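Kirola (PDB 4IGV) is a kiwifruit allergen of the ripening-related, PR-10-like proteins whose biological role is not established, though its Bet v 1-type fold suggests binding of small hydrophobic ligands. Local coordinates at residues 7-20 and 131-145. Residues are numbered along the deposited sequence; the frame is centred on the assembly and turned at random.
Sequences MVKQVEILSDGIVF and NTLMNFCIEITKDIE
In the Bet v 1-like fold the long C-terminal helix lies against the curved antiparallel sheet, and here helix 131-145 packs against residues 7-12 of edge strand 4-12, the axes 10.1 Å apart and inclined by 22°. Met7, Lys9 and Val11 face the helix. The Met7 and Met134 side chains run antiparallel alongside one another, Met7 SD 3.6 Å from Met134 CB, while Met134, bent at chi2, brings its SD against Lys9 CB. Val11 CG1 and Ile138 CD1 meet tip to tip at 4.0 Å, and the Lys9 chain crosses Ile138 at about a right angle, its CG 3.8 Å from Ile138 CD1. Further along the chain, Thr141 CG2 touches both Ile13 CG2 and the Phe20 ring (3.7 Å to CE1), and Ile144 CG2 lies 3.9 Å from Phe20 CD1. The Thr141 hydroxyl, near the same ring, donates to Cys137 O, on the face opposite Thr141 N, and accepts from Trp116 NE1. At Glu145, chi1 of 77° sets CG between backbone N and carbonyl carbon, and the straight chain beyond carries OE1 to Leu14 N (3.0 Å, 152°), tying the last helical turn to the loop entering helix 17-25; Ser15 OG rests on Glu145 CB at 3.5 Å. Such a helix, flanked by the first strand and first short helix, is typical of the Bet v 1 helix-grip fold.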
ATOM      1  N   MET A   7       7.010  -5.031   9.877  0.50 20.26           N
ATOM      2  CA  MET A   7       7.966  -5.136   8.787  0.50 20.16           C
ATOM      3  C   MET A   7       8.054  -3.757   8.139  0.50 18.75           C
ATOM      4  O   MET A   7       7.047  -3.141   7.875  0.50 17.85           O
ATOM      5  CB  MET A   7       7.473  -6.179   7.787  0.50 20.28           C
ATOM      6  CG  MET A   7       8.404  -6.448   6.624  0.50 21.66           C
ATOM      7  SD  MET A   7       7.759  -7.695   5.487  0.50 24.29           S
ATOM      8  CE  MET A   7       7.715  -9.131   6.597  0.50 28.00           C
ATOM      9  N   VAL A   8       9.274  -3.303   7.879  1.00 19.96           N
ATOM     10  CA  VAL A   8       9.538  -1.974   7.369  1.00 19.88           C
ATOM     11  C   VAL A   8      10.546  -2.088   6.220  1.00 19.95           C
ATOM     12  O   VAL A   8      11.601  -2.737   6.322  1.00 22.74           O
ATOM     13  CB  VAL A   8      10.132  -1.047   8.445  1.00 21.77           C
ATOM     14  CG1 VAL A   8      10.448   0.357   7.830  1.00 23.59           C
ATOM     15  CG2 VAL A   8       9.235  -0.955   9.708  1.00 23.25           C
ATOM     16  N   LYS A   9      10.255  -1.406   5.130  1.00 17.67           N
ATOM     17  CA  LYS A   9      11.213  -1.298   4.016  1.00 18.63           C
ATOM     18  C   LYS A   9      11.151   0.090   3.409  1.00 16.94           C
ATOM     19  O   LYS A   9      10.077   0.562   3.069  1.00 15.81           O
ATOM     20  CB  LYS A   9      10.941  -2.313   2.899  1.00 20.89           C
ATOM     21  CG  LYS A   9      12.023  -2.368   1.813  1.00 27.39           C
ATOM     22  CD  LYS A   9      13.236  -3.172   2.267  1.00 37.30           C
ATOM     23  CE  LYS A   9      14.015  -3.904   1.131  1.00 46.68           C
ATOM     24  NZ  LYS A   9      14.550  -3.035   0.052  1.00 49.74           N
ATOM     25  N   GLN A  10      12.346   0.707   3.295  1.00 18.42           N
ATOM     26  CA  GLN A  10      12.509   2.031   2.705  1.00 18.98           C
ATOM     27  C   GLN A  10      13.234   1.881   1.408  1.00 20.19           C
ATOM     28  O   GLN A  10      14.291   1.273   1.363  1.00 23.78           O
ATOM     29  CB  GLN A  10      13.308   2.942   3.607  1.00 21.50           C
ATOM     30  CG  GLN A  10      13.473   4.372   3.070  1.00 22.64           C
ATOM     31  CD  GLN A  10      14.127   5.315   4.065  1.00 32.44           C
ATOM     32  OE1 GLN A  10      14.941   4.908   4.908  1.00 40.69           O
ATOM     33  NE2 GLN A  10      13.743   6.588   4.000  1.00 38.69           N
ATOM     34  N   VAL A  11      12.677   2.483   0.373  1.00 19.65           N
ATOM     35  CA  VAL A  11      13.412   2.556  -0.841  1.00 22.58           C
ATOM     36  C   VAL A  11      13.495   3.954  -1.394  1.00 19.29           C
ATOM     37  O   VAL A  11      12.532   4.746  -1.330  1.00 18.55           O
ATOM     38  CB  VAL A  11      12.877   1.624  -1.903  1.00 26.04           C
ATOM     39  CG1 VAL A  11      13.162   0.172  -1.538  1.00 29.73           C
ATOM     40  CG2 VAL A  11      11.423   1.916  -2.093  1.00 21.31           C
ATOM     41  N   GLU A  12      14.658   4.295  -1.942  0.50 21.23           N
ATOM     42  CA  GLU A  12      14.842   5.555  -2.614  0.50 21.08           C
ATOM     43  C   GLU A  12      14.247   5.470  -3.995  0.50 19.88           C
ATOM     44  O   GLU A  12      14.438   4.478  -4.720  0.50 21.28           O
ATOM     45  CB  GLU A  12      16.305   5.958  -2.749  0.50 24.18           C
ATOM     46  CG  GLU A  12      16.547   7.168  -3.691  0.50 25.73           C
ATOM     47  CD  GLU A  12      16.512   8.526  -2.995  0.50 26.25           C
ATOM     48  OE1 GLU A  12      16.592   8.559  -1.755  0.50 31.18           O
ATOM     49  OE2 GLU A  12      16.385   9.559  -3.686  0.50 27.12           O
ATOM     50  N   ILE A  13      13.578   6.549  -4.359  1.00 18.92           N
ATOM     51  CA  ILE A  13      12.906   6.616  -5.646  1.00 21.20           C
ATOM     52  C   ILE A  13      13.510   7.632  -6.535  1.00 24.39           C
ATOM     53  O   ILE A  13      14.153   8.584  -6.090  1.00 24.15           O
ATOM     54  CB  ILE A  13      11.376   6.809  -5.491  1.00 20.60           C
ATOM     55  CG1 ILE A  13      11.029   8.051  -4.709  1.00 23.55           C
ATOM     56  CG2 ILE A  13      10.780   5.613  -4.778  1.00 20.75           C
ATOM     57  CD1 ILE A  13       9.556   8.372  -4.799  1.00 25.51           C
ATOM     58  N   LEU A  14      13.324   7.387  -7.825  1.00 27.06           N
ATOM     59  CA  LEU A  14      13.857   8.259  -8.842  1.00 30.85           C
ATOM     60  C   LEU A  14      12.845   9.310  -9.252  1.00 31.96           C
ATOM     61  O   LEU A  14      13.225  10.317  -9.847  1.00 35.59           O
ATOM     62  CB  LEU A  14      14.354   7.449 -10.038  1.00 34.54           C
ATOM     63  CG  LEU A  14      15.862   7.591 -10.294  1.00 39.58           C
ATOM     64  CD1 LEU A  14      16.388   6.416 -11.087  1.00 44.49           C
ATOM     65  CD2 LEU A  14      16.195   8.921 -11.013  1.00 41.65           C
ATOM     66  N   SER A  15      11.582   9.104  -8.897  1.00 27.45           N
ATOM     67  CA  SER A  15      10.556   9.999  -9.275  1.00 26.34           C
ATOM     68  C   SER A  15      10.250  10.995  -8.126  1.00 24.85           C
ATOM     69  O   SER A  15      10.856  10.952  -7.108  1.00 25.53           O
ATOM     70  CB  SER A  15       9.344   9.191  -9.674  1.00 26.16           C
ATOM     71  OG  SER A  15       8.853   8.437  -8.584  1.00 27.66           O
ATOM     72  N   ASP A  16       9.367  11.940  -8.354  1.00 24.69           N
ATOM     73  CA  ASP A  16       9.081  12.957  -7.357  1.00 23.10           C
ATOM     74  C   ASP A  16       8.206  12.369  -6.271  1.00 20.66           C
ATOM     75  O   ASP A  16       7.152  11.847  -6.528  1.00 20.19           O
ATOM     76  CB  ASP A  16       8.336  14.090  -8.056  1.00 24.57           C
ATOM     77  CG  ASP A  16       8.201  15.391  -7.214  1.00 28.56           C
ATOM     78  OD1 ASP A  16       8.330  15.407  -5.964  1.00 30.69           O
ATOM     79  OD2 ASP A  16       7.967  16.443  -7.864  1.00 35.04           O
ATOM     80  N   GLY A  17       8.646  12.527  -5.048  1.00 19.80           N
ATOM     81  CA  GLY A  17       7.879  12.114  -3.894  1.00 17.85           C
ATOM     82  C   GLY A  17       6.541  12.781  -3.788  1.00 17.12           C
ATOM     83  O   GLY A  17       5.610  12.210  -3.241  1.00 16.64           O
ATOM     84  N   ILE A  18       6.453  14.037  -4.214  1.00 16.82           N
ATOM     85  CA  ILE A  18       5.157  14.729  -4.148  1.00 17.27           C
ATOM     86  C   ILE A  18       4.136  13.996  -4.982  1.00 16.37           C
ATOM     87  O   ILE A  18       2.970  13.817  -4.591  1.00 15.93           O
ATOM     88  CB  ILE A  18       5.268  16.197  -4.513  1.00 18.20           C
ATOM     89  CG1 ILE A  18       6.180  16.959  -3.544  1.00 22.41           C
ATOM     90  CG2 ILE A  18       3.846  16.870  -4.515  1.00 21.03           C
ATOM     91  CD1 ILE A  18       6.674  18.376  -4.102  1.00 27.62           C
ATOM     92  N   VAL A  19       4.548  13.541  -6.153  1.00 17.80           N
ATOM     93  CA  VAL A  19       3.666  12.795  -7.028  1.00 17.27           C
ATOM     94  C   VAL A  19       3.331  11.410  -6.441  1.00 16.34           C
ATOM     95  O   VAL A  19       2.192  10.980  -6.473  1.00 15.76           O
ATOM     96  CB  VAL A  19       4.261  12.697  -8.421  1.00 18.88           C
ATOM     97  CG1 VAL A  19       3.281  12.028  -9.325  1.00 20.62           C
ATOM     98  CG2 VAL A  19       4.600  14.095  -8.944  1.00 22.50           C
ATOM     99  N   PHE A  20       4.278  10.769  -5.783  1.00 14.00           N
ATOM    100  CA  PHE A  20       4.018   9.479  -5.196  1.00 12.93           C
ATOM    101  C   PHE A  20       2.967   9.593  -4.121  1.00 13.16           C
ATOM    102  O   PHE A  20       2.035   8.808  -4.027  1.00 13.19           O
ATOM    103  CB  PHE A  20       5.333   8.933  -4.630  1.00 14.65           C
ATOM    104  CG  PHE A  20       5.334   7.465  -4.473  1.00 17.65           C
ATOM    105  CD1 PHE A  20       5.854   6.656  -5.452  1.00 14.99           C
ATOM    106  CD2 PHE A  20       4.748   6.865  -3.343  1.00 19.74           C
ATOM    107  CE1 PHE A  20       5.880   5.268  -5.313  1.00 22.38           C
ATOM    108  CE2 PHE A  20       4.743   5.487  -3.170  1.00 22.58           C
ATOM    109  CZ  PHE A  20       5.289   4.664  -4.186  1.00 21.12           C
ATOM    110  N   ASN A 131       6.326 -11.428   3.740  1.00 21.08           N
ATOM    111  CA  ASN A 131       7.393 -11.010   2.830  1.00 21.19           C
ATOM    112  C   ASN A 131       6.937 -10.870   1.389  1.00 19.12           C
ATOM    113  O   ASN A 131       7.345  -9.951   0.703  1.00 19.16           O
ATOM    114  CB  ASN A 131       8.599 -11.969   2.926  1.00 24.19           C
ATOM    115  CG  ASN A 131       9.310 -11.822   4.259  1.00 29.40           C
ATOM    116  OD1 ASN A 131       9.926 -10.781   4.527  1.00 35.54           O
ATOM    117  ND2 ASN A 131       9.193 -12.807   5.100  1.00 36.57           N
ATOM    118  N   THR A 132       6.071 -11.763   0.945  1.00 20.53           N
ATOM    119  CA  THR A 132       5.611 -11.726  -0.424  1.00 19.89           C
ATOM    120  C   THR A 132       4.819 -10.450  -0.664  1.00 17.76           C
ATOM    121  O   THR A 132       4.939  -9.819  -1.701  1.00 18.23           O
ATOM    122  CB  THR A 132       4.755 -12.978  -0.780  1.00 22.30           C
ATOM    123  OG1 THR A 132       5.579 -14.163  -0.657  1.00 29.21           O
ATOM    124  CG2 THR A 132       4.231 -12.892  -2.183  1.00 25.92           C
ATOM    125  N   LEU A 133       4.030 -10.019   0.320  1.00 17.65           N
ATOM    126  CA  LEU A 133       3.273  -8.781   0.168  1.00 16.23           C
ATOM    127  C   LEU A 133       4.201  -7.550   0.149  1.00 14.83           C
ATOM    128  O   LEU A 133       3.996  -6.596  -0.589  1.00 14.51           O
ATOM    129  CB  LEU A 133       2.236  -8.663   1.310  1.00 17.15           C
ATOM    130  CG  LEU A 133       1.265  -7.519   1.161  1.00 17.21           C
ATOM    131  CD1 LEU A 133       0.313  -7.709  -0.057  1.00 21.88           C
ATOM    132  CD2 LEU A 133       0.462  -7.257   2.436  1.00 18.37           C
ATOM    133  N   MET A 134       5.234  -7.585   0.989  1.00 15.53           N
ATOM    134  CA  MET A 134       6.208  -6.487   0.946  1.00 15.04           C
ATOM    135  C   MET A 134       6.910  -6.407  -0.402  1.00 15.78           C
ATOM    136  O   MET A 134       7.052  -5.317  -0.954  1.00 16.04           O
ATOM    137  CB  MET A 134       7.224  -6.591   2.095  1.00 16.41           C
ATOM    138  CG  MET A 134       8.200  -5.444   2.109  1.00 16.00           C
ATOM    139  SD  MET A 134       7.426  -3.809   2.398  1.00 16.28           S
ATOM    140  CE  MET A 134       7.176  -3.894   4.152  1.00 17.62           C
ATOM    141  N   ASN A 135       7.303  -7.542  -0.955  1.00 16.03           N
ATOM    142  CA  ASN A 135       7.923  -7.559  -2.282  1.00 17.04           C
ATOM    143  C   ASN A 135       6.984  -6.968  -3.303  1.00 16.29           C
ATOM    144  O   ASN A 135       7.393  -6.198  -4.160  1.00 16.62           O
ATOM    145  CB  ASN A 135       8.291  -8.991  -2.689  1.00 18.19           C
ATOM    146  CG  ASN A 135       9.403  -9.607  -1.824  1.00 21.46           C
ATOM    147  OD1 ASN A 135      10.222  -8.889  -1.243  1.00 27.95           O
ATOM    148  ND2 ASN A 135       9.446 -10.962  -1.772  1.00 26.07           N
ATOM    149  N   PHE A 136       5.701  -7.282  -3.187  1.00 15.50           N
ATOM    150  CA  PHE A 136       4.663  -6.764  -4.075  1.00 15.40           C
ATOM    151  C   PHE A 136       4.580  -5.243  -4.024  1.00 14.30           C
ATOM    152  O   PHE A 136       4.489  -4.551  -5.015  1.00 14.77           O
ATOM    153  CB  PHE A 136       3.369  -7.529  -3.739  1.00 16.59           C
ATOM    154  CG  PHE A 136       2.072  -6.997  -4.301  1.00 19.71           C
ATOM    155  CD1 PHE A 136       1.517  -7.512  -5.463  1.00 25.67           C
ATOM    156  CD2 PHE A 136       1.384  -6.060  -3.592  1.00 21.39           C
ATOM    157  CE1 PHE A 136       0.270  -7.041  -5.899  1.00 23.89           C
ATOM    158  CE2 PHE A 136       0.167  -5.586  -4.035  1.00 26.79           C
ATOM    159  CZ  PHE A 136      -0.355  -6.092  -5.216  1.00 25.18           C
ATOM    160  N   CYS A 137       4.548  -4.710  -2.800  1.00 13.15           N
ATOM    161  CA  CYS A 137       4.491  -3.277  -2.588  1.00 13.20           C
ATOM    162  C   CYS A 137       5.715  -2.563  -3.136  1.00 13.19           C
ATOM    163  O   CYS A 137       5.596  -1.482  -3.724  1.00 12.90           O
ATOM    164  CB  CYS A 137       4.322  -2.963  -1.111  1.00 13.84           C
ATOM    165  SG  CYS A 137       2.679  -3.405  -0.425  1.00 15.81           S
ATOM    166  N   ILE A 138       6.885  -3.145  -2.940  0.60 12.79           N
ATOM    167  CA  ILE A 138       8.101  -2.550  -3.471  0.60 12.56           C
ATOM    168  C   ILE A 138       8.074  -2.569  -5.004  0.60 12.51           C
ATOM    169  O   ILE A 138       8.512  -1.627  -5.653  0.60 13.87           O
ATOM    170  CB  ILE A 138       9.341  -3.224  -2.902  0.60 13.32           C
ATOM    171  CG1 ILE A 138       9.409  -2.971  -1.374  0.60 14.57           C
ATOM    172  CG2 ILE A 138      10.609  -2.693  -3.581  0.60 14.41           C
ATOM    173  CD1 ILE A 138       9.552  -1.537  -0.990  0.60 16.51           C
ATOM    174  N   GLU A 139       7.509  -3.640  -5.569  0.50 13.25           N
ATOM    175  CA  GLU A 139       7.407  -3.768  -7.039  0.50 13.95           C
ATOM    176  C   GLU A 139       6.520  -2.682  -7.566  0.50 13.11           C
ATOM    177  O   GLU A 139       6.844  -1.973  -8.518  0.50 13.16           O
ATOM    178  CB  GLU A 139       6.787  -5.107  -7.483  0.50 14.19           C
ATOM    179  CG  GLU A 139       6.967  -5.255  -9.013  0.50 18.59           C
ATOM    180  CD  GLU A 139       6.144  -6.315  -9.711  0.50 26.45           C
ATOM    181  OE1 GLU A 139       5.800  -7.348  -9.088  0.50 32.58           O
ATOM    182  OE2 GLU A 139       5.874  -6.079 -10.927  0.50 26.21           O
ATOM    183  N   ILE A 140       5.360  -2.534  -6.939  1.00 13.53           N
ATOM    184  CA  ILE A 140       4.430  -1.459  -7.299  1.00 13.69           C
ATOM    185  C   ILE A 140       5.149  -0.109  -7.285  1.00 12.69           C
ATOM    186  O   ILE A 140       5.015   0.685  -8.209  1.00 13.55           O
ATOM    187  CB  ILE A 140       3.176  -1.439  -6.429  1.00 14.23           C
ATOM    188  CG1 ILE A 140       2.314  -2.646  -6.782  1.00 16.63           C
ATOM    189  CG2 ILE A 140       2.421  -0.119  -6.642  1.00 17.80           C
ATOM    190  CD1 ILE A 140       1.223  -2.864  -5.742  1.00 20.50           C
ATOM    191  N   THR A 141       5.947   0.120  -6.236  1.00 12.37           N
ATOM    192  CA  THR A 141       6.695   1.346  -6.109  1.00 12.67           C
ATOM    193  C   THR A 141       7.634   1.543  -7.308  1.00 12.69           C
ATOM    194  O   THR A 141       7.707   2.623  -7.887  1.00 12.52           O
ATOM    195  CB  THR A 141       7.518   1.332  -4.798  1.00 12.30           C
ATOM    196  OG1 THR A 141       6.615   1.168  -3.689  1.00 13.18           O
ATOM    197  CG2 THR A 141       8.340   2.596  -4.614  1.00 14.44           C
ATOM    198  N   LYS A 142       8.330   0.494  -7.701  1.00 12.81           N
ATOM    199  CA  LYS A 142       9.242   0.566  -8.840  1.00 13.33           C
ATOM    200  C   LYS A 142       8.510   0.776 -10.162  1.00 12.35           C
ATOM    201  O   LYS A 142       9.000   1.523 -11.034  1.00 13.10           O
ATOM    202  CB  LYS A 142      10.137  -0.672  -8.869  1.00 13.87           C
ATOM    203  CG  LYS A 142      11.137  -0.717  -7.713  1.00 16.93           C
ATOM    204  CD  LYS A 142      11.888  -2.008  -7.665  1.00 21.52           C
ATOM    205  CE  LYS A 142      12.758  -2.089  -6.444  1.00 23.91           C
ATOM    206  NZ  LYS A 142      13.464  -3.405  -6.428  1.00 30.77           N
ATOM    207  N   ASP A 143       7.325   0.174 -10.270  1.00 13.34           N
ATOM    208  CA  ASP A 143       6.493   0.395 -11.463  1.00 13.76           C
ATOM    209  C   ASP A 143       6.056   1.853 -11.540  1.00 12.35           C
ATOM    210  O   ASP A 143       6.085   2.412 -12.626  1.00 15.21           O
ATOM    211  CB  ASP A 143       5.311  -0.532 -11.464  1.00 14.57           C
ATOM    212  CG  ASP A 143       5.666  -1.949 -11.845  1.00 17.76           C
ATOM    213  OD1 ASP A 143       6.774  -2.206 -12.385  1.00 19.84           O
ATOM    214  OD2 ASP A 143       4.845  -2.865 -11.636  1.00 19.69           O
ATOM    215  N   ILE A 144       5.686   2.439 -10.389  1.00 13.11           N
ATOM    216  CA  ILE A 144       5.260   3.842 -10.413  1.00 14.24           C
ATOM    217  C   ILE A 144       6.430   4.727 -10.785  1.00 15.68           C
ATOM    218  O   ILE A 144       6.317   5.629 -11.620  1.00 16.90           O
ATOM    219  CB  ILE A 144       4.648   4.243  -9.075  1.00 15.22           C
ATOM    220  CG1 ILE A 144       3.333   3.520  -8.824  1.00 14.71           C
ATOM    221  CG2 ILE A 144       4.530   5.773  -8.987  1.00 15.47           C
ATOM    222  CD1 ILE A 144       2.847   3.591  -7.344  1.00 16.42           C
ATOM    223  N   GLU A 145       7.575   4.511 -10.145  1.00 15.57           N
ATOM    224  CA  GLU A 145       8.722   5.403 -10.380  1.00 17.27           C
ATOM    225  C   GLU A 145       9.243   5.369 -11.785  1.00 17.52           C
ATOM    226  O   GLU A 145       9.817   6.340 -12.259  1.00 20.97           O
ATOM    227  CB  GLU A 145       9.824   5.147  -9.318  1.00 19.94           C
ATOM    228  CG  GLU A 145      10.612   3.965  -9.526  1.00 19.35           C
ATOM    229  CD  GLU A 145      11.693   3.704  -8.407  1.00 16.87           C
ATOM    230  OE1 GLU A 145      12.503   4.564  -8.195  1.00 22.11           O
ATOM    231  OE2 GLU A 145      11.553   2.659  -7.712  1.00 21.51           O
TER
HETATM  232  O   HOH W   1      14.217  -3.618  -3.300  1.00 38.38           O
HETATM  233  O   HOH W   2      13.280   2.293  -5.952  1.00 26.27           O